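Local coordinates for protein WbmS, polysaccharide deacetylase involved in O-antigen biosynthesis (Bordetella bronchiseptica, PDB 3HFT) that binds zinc and probably removes acetyl groups from sugars during the building of the O-antigen, at residues 77-80 against 81-85; 131-134 against 135-139. One frame throughout, in Å; residues are numbered along the deposited sequence.

Interaction 1: 77-80 against 81-85; sequences LLEN and IRRNP
Backbone bonds from Arg-82 N to Leu-78 O (2.9 Å), from Arg-83 N to Glu-79 O and from Asn-84 N to Asn-80 O wind residues 77-83 into a short alpha-helix. This is the helix of a beta-alpha-beta crossover between parallel strands 67-71 and 87-91 in the polysaccharide deacetylase fold. Its inner side is apolar: Leu-78 CD2 and Ile-81 CD1 lie 4.2 Å apart, and both branched chains rest on the two strands, Leu-78 on Ala-71 and Leu-89, Ile-81 on Trp-69 and Phe-87.

The outer side is charged. Glu-79 has CG anti to its backbone N (chi1 -167°) and then bends at chi2, which lifts the carboxylate towards the next turn and across the Arg-82 side chain at roughly a right angle. Arg-82 NH1 forms a salt bridge to Glu-79 OE1 at 2.7 Å, meeting the anti side of the oxygen from out of the carboxylate plane; the N-H is well off straight at 130°. Leu-78 CB lies over one face of this guanidinium, whose NH2 bonds to Leu-117 O, so two different acceptors restrain its rotation. A long flexible arginine suits a place where the charged end must reach both a glutamate on its own helix and a carbonyl elsewhere.

Arg-83 bends at chi3 and folds back over the helix, one guanidinium face covering Glu-79 O and the backbone of Asn-80. Its NH2 makes a weak bond to Asn-80 OD1 (3.0 Å), the two side chains running alongside each other. At the guanidinium edge, in plane, a water accepts from Arg-83 NH1 at 3.0 Å and donates to Glu-79 OE2 at 2.7 Å.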
loop_
_atom_site.group_PDB
_atom_site.type_symbol
_atom_site.label_atom_id
_atom_site.label_comp_id
_atom_site.label_asym_id
_atom_site.label_seq_id
_atom_site.Cartn_x
_atom_site.Cartn_y
_atom_site.Cartn_z
ATOM N N LEU A 77 21.877 19.888 8.323
ATOM C CA LEU A 77 21.078 20.383 7.224
ATOM C C LEU A 77 19.578 20.262 7.489
ATOM O O LEU A 77 18.786 20.959 6.865
ATOM C CB LEU A 77 21.470 19.688 5.916
ATOM C CG LEU A 77 22.901 19.943 5.429
ATOM C CD1 LEU A 77 23.168 19.261 4.100
ATOM C CD2 LEU A 77 23.150 21.395 5.329
ATOM N N LEU A 78 19.180 19.413 8.428
ATOM C CA LEU A 78 17.775 19.356 8.811
ATOM C C LEU A 78 17.316 20.713 9.353
ATOM O O LEU A 78 16.165 21.102 9.182
ATOM C CB LEU A 78 17.521 18.254 9.845
ATOM C CG LEU A 78 17.795 16.813 9.410
ATOM C CD1 LEU A 78 17.195 15.832 10.424
ATOM C CD2 LEU A 78 17.271 16.538 7.998
ATOM N N GLU A 79 18.222 21.445 9.986
ATOM C CA GLU A 79 17.896 22.776 10.500
ATOM C C GLU A 79 17.606 23.769 9.356
ATOM O O GLU A 79 16.754 24.632 9.504
ATOM C CB GLU A 79 19.009 23.272 11.442
ATOM C CG GLU A 79 18.648 24.506 12.274
ATOM C CD GLU A 79 17.301 24.393 13.005
ATOM O OE1 GLU A 79 16.972 23.299 13.520
ATOM O OE2 GLU A 79 16.572 25.409 13.066
ATOM N N ASN A 80 18.275 23.615 8.210
ATOM C CA ASN A 80 17.963 24.422 7.019
ATOM C C ASN A 80 16.513 24.193 6.591
ATOM O O ASN A 80 15.785 25.120 6.263
ATOM C CB ASN A 80 18.831 24.043 5.800
ATOM C CG ASN A 80 20.321 24.220 6.030
ATOM O OD1 ASN A 80 20.776 24.336 7.154
ATOM N ND2 ASN A 80 21.091 24.224 4.943
ATOM N N ILE A 81 16.120 22.929 6.585
ATOM C CA ILE A 81 14.779 22.518 6.197
ATOM C C ILE A 81 13.756 23.056 7.205
ATOM O O ILE A 81 12.741 23.638 6.824
ATOM C CB ILE A 81 14.722 20.979 6.086
ATOM C CG1 ILE A 81 15.640 20.519 4.931
ATOM C CG2 ILE A 81 13.252 20.492 5.928
ATOM C CD1 ILE A 81 15.952 19.030 4.878
ATOM N N ARG A 82 14.017 22.882 8.496
ATOM C CA ARG A 82 13.113 23.439 9.511
ATOM C C ARG A 82 12.915 24.951 9.335
ATOM O O ARG A 82 11.789 25.431 9.347
ATOM C CB ARG A 82 13.641 23.180 10.925
ATOM C CG ARG A 82 13.544 21.740 11.385
ATOM C CD ARG A 82 13.905 21.602 12.876
ATOM N NE ARG A 82 14.385 20.247 13.197
ATOM C CZ ARG A 82 15.665 19.852 13.186
ATOM N NH1 ARG A 82 16.645 20.692 12.880
ATOM N NH2 ARG A 82 15.973 18.592 13.488
ATOM N N ARG A 83 14.013 25.697 9.201
ATOM C CA ARG A 83 13.953 27.162 9.061
ATOM C C ARG A 83 13.115 27.662 7.909
ATOM O O ARG A 83 12.435 28.685 8.012
ATOM C CB ARG A 83 15.350 27.751 8.821
ATOM C CG ARG A 83 16.141 28.013 10.033
ATOM C CD ARG A 83 17.306 28.920 9.694
ATOM N NE ARG A 83 18.143 28.358 8.637
ATOM C CZ ARG A 83 19.198 27.572 8.844
ATOM N NH1 ARG A 83 19.566 27.235 10.073
ATOM N NH2 ARG A 83 19.900 27.110 7.811
ATOM N N ASN A 84 13.225 26.991 6.776
ATOM C CA ASN A 84 12.540 27.440 5.599
ATOM C C ASN A 84 11.039 27.212 5.790
ATOM O O ASN A 84 10.582 26.063 5.903
ATOM C CB ASN A 84 13.079 26.700 4.367
ATOM C CG ASN A 84 12.558 27.271 3.083
ATOM O OD1 ASN A 84 11.434 27.793 3.032
ATOM N ND2 ASN A 84 13.365 27.184 2.024
ATOM N N PRO A 85 10.256 28.298 5.782
ATOM C CA PRO A 85 8.823 28.146 6.016
ATOM C C PRO A 85 8.088 27.430 4.879
ATOM O O PRO A 85 6.945 27.005 5.058
ATOM C CB PRO A 85 8.335 29.588 6.161
ATOM C CG PRO A 85 9.322 30.400 5.406
ATOM C CD PRO A 85 10.633 29.703 5.529
HETATM O O HOH W 1 17.925 27.729 12.587
#

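Interaction 2: 131-134 against 135-139; sequences QATS and ILNMF
Ile-135 packs back on the residues that lead into its own helix: CG1 lies 4.0 Å from Ala-132 CB, and CD1 rests against the backbone of Gln-131. CG1 stands anti to the carbonyl carbon (chi1 -67°) and the chain then runs extended, which carries the terminal methyl to the start of the helix. The small methyl of Ala-132 lets this branched neighbour lie close against it, and Leu-99 of the second subunit packs on Ile-135 as well.

Leu-136 gives its backbone N-H to Ala-132 O at 3.0 Å, almost straight (173°), closing the first turn. Its CD1 sits 3.6 Å from the same Ala-132 O, while the side chain packs against His-165 and Asp-147.

Asn-137 N bonds to Thr-133 O at 2.9 Å. The Asn-137 amide lies alongside Thr-133, with ND2 4.0 Å from Thr-133 CG2. A water donates both to Thr-133 O and, at 2.6 Å, to Asn-137 OD1, so the carbonyl takes two donors; OD1 is also bonded to Thr-167 OG1. An amide suits this place because its oxygen can take both donors.

Selenomethionine Met-138 closes the next turn with its N-H on Ser-134 O (2.9 Å); its side chain, in one of two modelled conformations, touches helix 107-115. Phe-139 N reaches Ile-135 O, and that oxygen lies over one face of the Phe-139 ring, offset toward the rim.

Together these bonds form the first turns of helix 133-141, with Ala-132 at the N-cap, in a beta-alpha-beta unit between strands 123-124 and 146-147 whose leading residues contact the second subunit.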
loop_
_atom_site.group_PDB
_atom_site.type_symbol
_atom_site.label_atom_id
_atom_site.label_comp_id
_atom_site.label_asym_id
_atom_site.label_seq_id
_atom_site.Cartn_x
_atom_site.Cartn_y
_atom_site.Cartn_z
ATOM N N GLN A 131 5.143 -1.111 5.402
ATOM C CA GLN A 131 3.889 -0.684 6.024
ATOM C C GLN A 131 3.088 -1.911 6.428
ATOM O O GLN A 131 3.374 -3.034 5.965
ATOM C CB GLN A 131 3.105 0.189 5.048
ATOM C CG GLN A 131 2.828 -0.495 3.727
ATOM C CD GLN A 131 2.492 0.480 2.615
ATOM O OE1 GLN A 131 1.357 0.956 2.522
ATOM N NE2 GLN A 131 3.483 0.766 1.747
ATOM N N ALA A 132 2.137 -1.690 7.347
ATOM C CA ALA A 132 1.284 -2.725 7.880
ATOM C C ALA A 132 0.219 -1.988 8.693
ATOM O O ALA A 132 0.418 -0.845 9.125
ATOM C CB ALA A 132 2.099 -3.669 8.853
ATOM N N THR A 133 -0.886 -2.656 8.950
ATOM C CA THR A 133 -1.890 -2.081 9.819
ATOM C C THR A 133 -1.309 -1.665 11.175
ATOM O O THR A 133 -1.642 -0.581 11.668
ATOM C CB THR A 133 -3.080 -3.012 9.946
ATOM O OG1 THR A 133 -3.697 -3.126 8.637
ATOM C CG2 THR A 133 -4.118 -2.466 10.979
ATOM N N SER A 134 -0.471 -2.492 11.812
ATOM C CA SER A 134 0.050 -2.114 13.126
ATOM C C SER A 134 1.020 -0.936 13.007
ATOM O O SER A 134 1.080 -0.079 13.888
ATOM C CB SER A 134 0.764 -3.281 13.784
ATOM O OG SER A 134 1.878 -3.624 13.001
ATOM N N ILE A 135 1.762 -0.884 11.908
ATOM C CA ILE A 135 2.688 0.231 11.670
ATOM C C ILE A 135 1.888 1.542 11.586
ATOM O O ILE A 135 2.218 2.512 12.269
ATOM C CB ILE A 135 3.573 0.010 10.430
ATOM C CG1 ILE A 135 4.544 -1.158 10.684
ATOM C CG2 ILE A 135 4.343 1.286 10.080
ATOM C CD1 ILE A 135 5.395 -1.550 9.465
ATOM N N LEU A 136 0.832 1.565 10.777
ATOM C CA LEU A 136 -0.016 2.763 10.680
ATOM C C LEU A 136 -0.663 3.081 12.034
ATOM O O LEU A 136 -0.776 4.239 12.381
ATOM C CB LEU A 136 -1.076 2.636 9.604
ATOM C CG LEU A 136 -0.654 3.175 8.222
ATOM C CD1 LEU A 136 0.624 2.516 7.731
ATOM C CD2 LEU A 136 -1.791 3.013 7.237
ATOM N N ASN A 137 -1.050 2.069 12.800
ATOM C CA ASN A 137 -1.608 2.308 14.155
ATOM C C ASN A 137 -0.572 3.020 15.023
ATOM O O ASN A 137 -0.884 3.976 15.747
ATOM C CB ASN A 137 -2.019 0.982 14.836
ATOM C CG ASN A 137 -3.311 0.390 14.274
ATOM O OD1 ASN A 137 -4.034 1.033 13.524
ATOM N ND2 ASN A 137 -3.606 -0.850 14.650
HETATM N N MSE A 138 0.667 2.555 14.952
HETATM C CA MSE A 138 1.722 3.127 15.754
HETATM C C MSE A 138 2.102 4.526 15.278
HETATM O O MSE A 138 2.470 5.379 16.096
HETATM C CB MSE A 138 2.942 2.196 15.800
HETATM C CG MSE A 138 2.754 0.979 16.741
HETATM SE SE MSE A 138 4.426 0.041 17.065
HETATM C CE MSE A 138 5.500 1.503 16.685
ATOM N N PHE A 139 2.029 4.765 13.965
ATOM C CA PHE A 139 2.261 6.103 13.429
ATOM C C PHE A 139 1.252 7.048 14.083
ATOM O O PHE A 139 1.612 8.094 14.620
ATOM C CB PHE A 139 2.011 6.165 11.913
ATOM C CG PHE A 139 3.098 5.558 11.051
ATOM C CD1 PHE A 139 4.368 5.321 11.524
ATOM C CD2 PHE A 139 2.855 5.369 9.704
ATOM C CE1 PHE A 139 5.362 4.812 10.666
ATOM C CE2 PHE A 139 3.828 4.877 8.866
ATOM C CZ PHE A 139 5.087 4.587 9.365
HETATM O O HOH W 2 -3.973 0.980 10.933
#

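How the interactions relate
Interaction 1 comes first along the chain and interaction 2 some fifty residues later, both in the polysaccharide deacetylase part of the protein. Their centres are 28 Å apart and their nearest atoms about 16 Å, so they do not touch. Each lies on the helix of a beta-alpha-beta unit, but on different sheets: helix 77-83 connects strands of the larger parallel sheet, helix 133-141 those of the smaller mixed sheet. The zinc is about 13 Å from the Leu-78 side chain and 12 Å from that of Gln-131. None of its three protein ligands, Asp-46, His-92 and His-127, lies on either helix, and interaction 2 alone meets the second subunit.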